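Leucine-rich-repeat protein (PDB 4WNR) binds GDP and magnesium through its Roc G-domain, here joined to COR-A, and as a whole protein is probably a serine/threonine kinase. Local coordinates at residues E127-R137 against E159-Y169. Residues are numbered along the deposited sequence; the frame is centred on the assembly and turned at random.
Sequences EKAEYWLKHIR and ELNRKFLQEKY. With SO4 (sulfate ion), chain E.
Glu127 and Leu160 open the contact between two neighbouring helices of the Roc domain, a Ras-like P-loop GTPase fold, lying side by side on one face of its central sheet. The helix segments 129-137 and 162-168 run nearly parallel, 14° apart, with axes 11.7 Å from each other. The bent chain of Glu127 brings OE2 alongside the CD2 methyl of Leu160. Ala129 turns its CB toward Leu160 CD1, 4.5 Å away, and both side chains rest on Leu121 of strand 116-121. Glu130 forms the salt bridge: with CG anti to its own N (chi1 -163°) the chain extends across Lys168, and OE1 accepts a hydrogen bond from NZ of Lys168 at 2.8 Å. The ammonium comes from the anti side, tilted out of the carboxylate plane, while the same oxygen lies at the edge of the Phe164 ring. Leu133 CB sits 3.8 Å above the centroid of the Tyr169 ring, almost on the normal, a CH-pi contact; Lys168 CG lies against the opposite face, nearer the rim, so the ring is sandwiched. Leu133 CD1 meets Leu165 CD2 at 3.8 Å; Leu133 also packs on Ile172, and Leu165 on Phe175, of strand 172-177. Lys134 runs extended past the phenol end of Tyr169, whose hydroxyl lies among the aliphatic carbons of Lys134 and Glu130. CE1 of Tyr169 lies over one face of the Arg137 guanidinium, toward its rim, the two planes 44° apart. Water 1, at the guanidinium edge, accepts from Arg137 NH1 at 2.9 Å and donates to Lys168 O at 3.0 Å.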
loop_
_atom_site.group_PDB
_atom_site.type_symbol
_atom_site.label_atom_id
_atom_site.label_comp_id
_atom_site.label_asym_id
_atom_site.label_seq_id
_atom_site.Cartn_x
_atom_site.Cartn_y
_atom_site.Cartn_z
ATOM N N GLU A 127 -20.763 3.476 -12.494
ATOM C CA GLU A 127 -20.714 4.312 -11.286
ATOM C C GLU A 127 -20.295 3.549 -10.027
ATOM O O GLU A 127 -21.113 3.269 -9.147
ATOM C CB GLU A 127 -22.056 5.024 -11.065
ATOM C CG GLU A 127 -22.382 6.070 -12.122
ATOM C CD GLU A 127 -21.442 7.263 -12.080
ATOM O OE1 GLU A 127 -21.298 7.874 -10.999
ATOM O OE2 GLU A 127 -20.848 7.591 -13.128
ATOM N N LYS A 128 -19.012 3.210 -9.967
ATOM C CA LYS A 128 -18.394 2.650 -8.765
ATOM C C LYS A 128 -17.337 3.619 -8.217
ATOM O O LYS A 128 -16.545 3.261 -7.347
ATOM C CB LYS A 128 -17.760 1.290 -9.084
ATOM C CG LYS A 128 -17.605 0.368 -7.883
ATOM C CD LYS A 128 -18.906 -0.337 -7.528
ATOM C CE LYS A 128 -18.808 -1.056 -6.189
ATOM N NZ LYS A 128 -17.718 -2.073 -6.145
ATOM N N ALA A 129 -17.344 4.851 -8.722
ATOM C CA ALA A 129 -16.321 5.842 -8.384
ATOM C C ALA A 129 -16.489 6.372 -6.963
ATOM O O ALA A 129 -15.522 6.443 -6.203
ATOM C CB ALA A 129 -16.353 6.992 -9.379
ATOM N N GLU A 130 -17.719 6.736 -6.613
ATOM C CA GLU A 130 -18.018 7.312 -5.299
ATOM C C GLU A 130 -17.803 6.314 -4.157
ATOM O O GLU A 130 -17.550 6.710 -3.021
ATOM C CB GLU A 130 -19.448 7.857 -5.268
ATOM C CG GLU A 130 -19.710 8.819 -4.121
ATOM C CD GLU A 130 -21.000 9.599 -4.287
ATOM O OE1 GLU A 130 -21.135 10.659 -3.641
ATOM O OE2 GLU A 130 -21.876 9.158 -5.064
ATOM N N TYR A 131 -17.913 5.024 -4.464
ATOM C CA TYR A 131 -17.546 3.968 -3.520
ATOM C C TYR A 131 -16.053 4.039 -3.191
ATOM O O TYR A 131 -15.666 3.983 -2.023
ATOM C CB TYR A 131 -17.909 2.585 -4.085
ATOM C CG TYR A 131 -17.158 1.425 -3.455
ATOM C CD1 TYR A 131 -17.535 0.914 -2.215
ATOM C CD2 TYR A 131 -16.075 0.835 -4.106
ATOM C CE1 TYR A 131 -16.851 -0.147 -1.640
ATOM C CE2 TYR A 131 -15.386 -0.224 -3.539
ATOM C CZ TYR A 131 -15.776 -0.710 -2.309
ATOM O OH TYR A 131 -15.094 -1.762 -1.750
ATOM N N TRP A 132 -15.227 4.171 -4.226
ATOM C CA TRP A 132 -13.771 4.241 -4.060
ATOM C C TRP A 132 -13.298 5.556 -3.433
ATOM O O TRP A 132 -12.297 5.577 -2.719
ATOM C CB TRP A 132 -13.056 4.023 -5.400
ATOM C CG TRP A 132 -12.901 2.579 -5.766
ATOM C CD1 TRP A 132 -13.586 1.900 -6.729
ATOM C CD2 TRP A 132 -12.004 1.635 -5.170
ATOM N NE1 TRP A 132 -13.171 0.591 -6.773
ATOM C CE2 TRP A 132 -12.202 0.400 -5.825
ATOM C CE3 TRP A 132 -11.052 1.712 -4.146
ATOM C CZ2 TRP A 132 -11.482 -0.749 -5.491
ATOM C CZ3 TRP A 132 -10.336 0.568 -3.813
ATOM C CH2 TRP A 132 -10.557 -0.647 -4.486
ATOM N N LEU A 133 -14.011 6.645 -3.704
ATOM C CA LEU A 133 -13.650 7.954 -3.157
ATOM C C LEU A 133 -13.878 8.023 -1.645
ATOM O O LEU A 133 -13.065 8.601 -0.923
ATOM C CB LEU A 133 -14.415 9.069 -3.873
ATOM C CG LEU A 133 -13.984 9.322 -5.322
ATOM C CD1 LEU A 133 -15.006 10.186 -6.042
ATOM C CD2 LEU A 133 -12.601 9.957 -5.384
ATOM N N LYS A 134 -14.978 7.439 -1.174
ATOM C CA LYS A 134 -15.229 7.308 0.265
ATOM C C LYS A 134 -14.197 6.392 0.916
ATOM O O LYS A 134 -13.788 6.613 2.054
ATOM C CB LYS A 134 -16.629 6.751 0.528
ATOM C CG LYS A 134 -17.757 7.706 0.187
ATOM C CD LYS A 134 -19.114 7.081 0.466
ATOM C CE LYS A 134 -20.244 7.989 0.013
ATOM N NZ LYS A 134 -21.587 7.415 0.311
ATOM N N HIS A 135 -13.789 5.364 0.178
ATOM C CA HIS A 135 -12.808 4.394 0.658
ATOM C C HIS A 135 -11.434 5.045 0.832
ATOM O O HIS A 135 -10.782 4.863 1.860
ATOM C CB HIS A 135 -12.720 3.211 -0.313
ATOM C CG HIS A 135 -12.095 1.986 0.276
ATOM N ND1 HIS A 135 -10.763 1.676 0.109
ATOM C CD2 HIS A 135 -12.622 0.990 1.025
ATOM C CE1 HIS A 135 -10.495 0.545 0.735
ATOM N NE2 HIS A 135 -11.607 0.108 1.298
ATOM N N ILE A 136 -11.010 5.807 -0.174
ATOM C CA ILE A 136 -9.727 6.519 -0.138
ATOM C C ILE A 136 -9.731 7.616 0.930
ATOM O O ILE A 136 -8.707 7.885 1.553
ATOM C CB ILE A 136 -9.378 7.124 -1.519
ATOM C CG1 ILE A 136 -9.123 6.008 -2.538
ATOM C CG2 ILE A 136 -8.144 8.016 -1.437
ATOM C CD1 ILE A 136 -9.239 6.454 -3.979
ATOM N N ARG A 137 -10.888 8.238 1.137
ATOM C CA ARG A 137 -11.039 9.297 2.138
ATOM C C ARG A 137 -10.802 8.780 3.558
ATOM O O ARG A 137 -10.149 9.444 4.366
ATOM C CB ARG A 137 -12.434 9.919 2.040
ATOM C CG ARG A 137 -12.684 11.080 2.992
ATOM C CD ARG A 137 -14.067 11.678 2.784
ATOM N NE ARG A 137 -15.138 10.721 3.065
ATOM C CZ ARG A 137 -16.439 10.971 2.919
ATOM N NH1 ARG A 137 -16.860 12.158 2.492
ATOM N NH2 ARG A 137 -17.327 10.023 3.203
ATOM N N GLU A 159 -18.326 9.153 -18.975
ATOM C CA GLU A 159 -18.026 10.380 -18.232
ATOM C C GLU A 159 -18.565 10.307 -16.805
ATOM O O GLU A 159 -19.320 9.395 -16.459
ATOM C CB GLU A 159 -18.624 11.599 -18.944
ATOM C CG GLU A 159 -17.746 12.194 -20.036
ATOM C CD GLU A 159 -16.605 13.043 -19.495
ATOM O OE1 GLU A 159 -16.297 12.955 -18.285
ATOM O OE2 GLU A 159 -16.012 13.804 -20.289
ATOM N N LEU A 160 -18.163 11.278 -15.988
ATOM C CA LEU A 160 -18.623 11.395 -14.602
ATOM C C LEU A 160 -19.105 12.814 -14.311
ATOM O O LEU A 160 -18.752 13.757 -15.022
ATOM C CB LEU A 160 -17.491 11.045 -13.632
ATOM C CG LEU A 160 -16.834 9.671 -13.788
ATOM C CD1 LEU A 160 -15.574 9.585 -12.940
ATOM C CD2 LEU A 160 -17.804 8.557 -13.424
ATOM N N ASN A 161 -19.915 12.958 -13.266
ATOM C CA ASN A 161 -20.306 14.277 -12.763
ATOM C C ASN A 161 -19.143 14.883 -11.977
ATOM O O ASN A 161 -19.072 14.761 -10.753
ATOM C CB ASN A 161 -21.557 14.179 -11.888
ATOM C CG ASN A 161 -22.804 13.828 -12.683
ATOM O OD1 ASN A 161 -22.974 14.262 -13.823
ATOM N ND2 ASN A 161 -23.689 13.046 -12.077
ATOM N N ARG A 162 -18.240 15.540 -12.698
ATOM C CA ARG A 162 -16.958 15.982 -12.142
ATOM C C ARG A 162 -17.093 17.108 -11.119
ATOM O O ARG A 162 -16.431 17.086 -10.081
ATOM C CB ARG A 162 -16.013 16.415 -13.266
ATOM C CG ARG A 162 -15.677 15.301 -14.243
ATOM C CD ARG A 162 -14.617 15.733 -15.241
ATOM N NE ARG A 162 -14.293 14.675 -16.195
ATOM C CZ ARG A 162 -13.324 14.744 -17.105
ATOM N NH1 ARG A 162 -12.559 15.828 -17.205
ATOM N NH2 ARG A 162 -13.113 13.719 -17.924
ATOM N N LYS A 163 -17.944 18.086 -11.417
ATOM C CA LYS A 163 -18.164 19.227 -10.523
ATOM C C LYS A 163 -18.703 18.770 -9.165
ATOM O O LYS A 163 -18.314 19.300 -8.125
ATOM C CB LYS A 163 -19.124 20.238 -11.160
ATOM C CG LYS A 163 -19.193 21.576 -10.439
ATOM C CD LYS A 163 -20.110 22.554 -11.160
ATOM C CE LYS A 163 -20.058 23.940 -10.536
ATOM N NZ LYS A 163 -20.638 23.972 -9.164
ATOM N N PHE A 164 -19.593 17.782 -9.189
ATOM C CA PHE A 164 -20.155 17.210 -7.967
ATOM C C PHE A 164 -19.095 16.480 -7.140
ATOM O O PHE A 164 -19.026 16.653 -5.921
ATOM C CB PHE A 164 -21.302 16.252 -8.308
ATOM C CG PHE A 164 -21.850 15.506 -7.121
ATOM C CD1 PHE A 164 -22.685 16.141 -6.211
ATOM C CD2 PHE A 164 -21.534 14.167 -6.916
ATOM C CE1 PHE A 164 -23.192 15.458 -5.117
ATOM C CE2 PHE A 164 -22.039 13.478 -5.825
ATOM C CZ PHE A 164 -22.869 14.124 -4.924
ATOM N N LEU A 165 -18.273 15.673 -7.809
ATOM C CA LEU A 165 -17.290 14.827 -7.130
ATOM C C LEU A 165 -16.132 15.609 -6.513
ATOM O O LEU A 165 -15.761 15.359 -5.369
ATOM C CB LEU A 165 -16.747 13.761 -8.088
ATOM C CG LEU A 165 -17.739 12.680 -8.530
ATOM C CD1 LEU A 165 -17.146 11.844 -9.653
ATOM C CD2 LEU A 165 -18.158 11.790 -7.368
ATOM N N GLN A 166 -15.563 16.548 -7.262
ATOM C CA GLN A 166 -14.407 17.312 -6.778
ATOM C C GLN A 166 -14.766 18.248 -5.616
ATOM O O GLN A 166 -13.918 18.555 -4.779
ATOM C CB GLN A 166 -13.749 18.092 -7.921
ATOM C CG GLN A 166 -14.537 19.294 -8.417
ATOM C CD GLN A 166 -13.888 19.970 -9.610
ATOM O OE1 GLN A 166 -12.978 19.425 -10.237
ATOM N NE2 GLN A 166 -14.358 21.170 -9.931
ATOM N N GLU A 167 -16.018 18.696 -5.577
ATOM C CA GLU A 167 -16.510 19.536 -4.484
ATOM C C GLU A 167 -16.779 18.708 -3.229
ATOM O O GLU A 167 -16.400 19.104 -2.126
ATOM C CB GLU A 167 -17.777 20.283 -4.909
ATOM C CG GLU A 167 -17.514 21.420 -5.888
ATOM C CD GLU A 167 -18.783 22.046 -6.440
ATOM O OE1 GLU A 167 -18.673 22.857 -7.384
ATOM O OE2 GLU A 167 -19.886 21.733 -5.940
ATOM N N LYS A 168 -17.438 17.564 -3.404
ATOM C CA LYS A 168 -17.705 16.641 -2.296
ATOM C C LYS A 168 -16.417 16.010 -1.767
ATOM O O LYS A 168 -16.302 15.725 -0.572
ATOM C CB LYS A 168 -18.679 15.542 -2.729
ATOM C CG LYS A 168 -19.110 14.615 -1.603
ATOM C CD LYS A 168 -20.233 13.687 -2.036
ATOM C CE LYS A 168 -20.655 12.766 -0.903
ATOM N NZ LYS A 168 -21.812 11.906 -1.276
ATOM N N TYR A 169 -15.458 15.790 -2.663
ATOM C CA TYR A 169 -14.156 15.227 -2.306
ATOM C C TYR A 169 -13.038 16.165 -2.772
ATOM O O TYR A 169 -12.524 16.014 -3.881
ATOM C CB TYR A 169 -13.991 13.836 -2.927
ATOM C CG TYR A 169 -15.114 12.884 -2.579
ATOM C CD1 TYR A 169 -15.083 12.138 -1.404
ATOM C CD2 TYR A 169 -16.213 12.738 -3.419
ATOM C CE1 TYR A 169 -16.114 11.271 -1.080
ATOM C CE2 TYR A 169 -17.248 11.874 -3.105
ATOM C CZ TYR A 169 -17.195 11.144 -1.937
ATOM O OH TYR A 169 -18.228 10.288 -1.633
HETATM S S SO4 E . -10.687 15.224 -20.620
HETATM O O1 SO4 E . -10.494 16.665 -20.335
HETATM O O2 SO4 E . -10.622 14.995 -22.081
HETATM O O3 SO4 E . -9.632 14.430 -19.953
HETATM O O4 SO4 E . -12.013 14.801 -20.117
HETATM O O HOH W 1 -15.153 14.399 1.826
#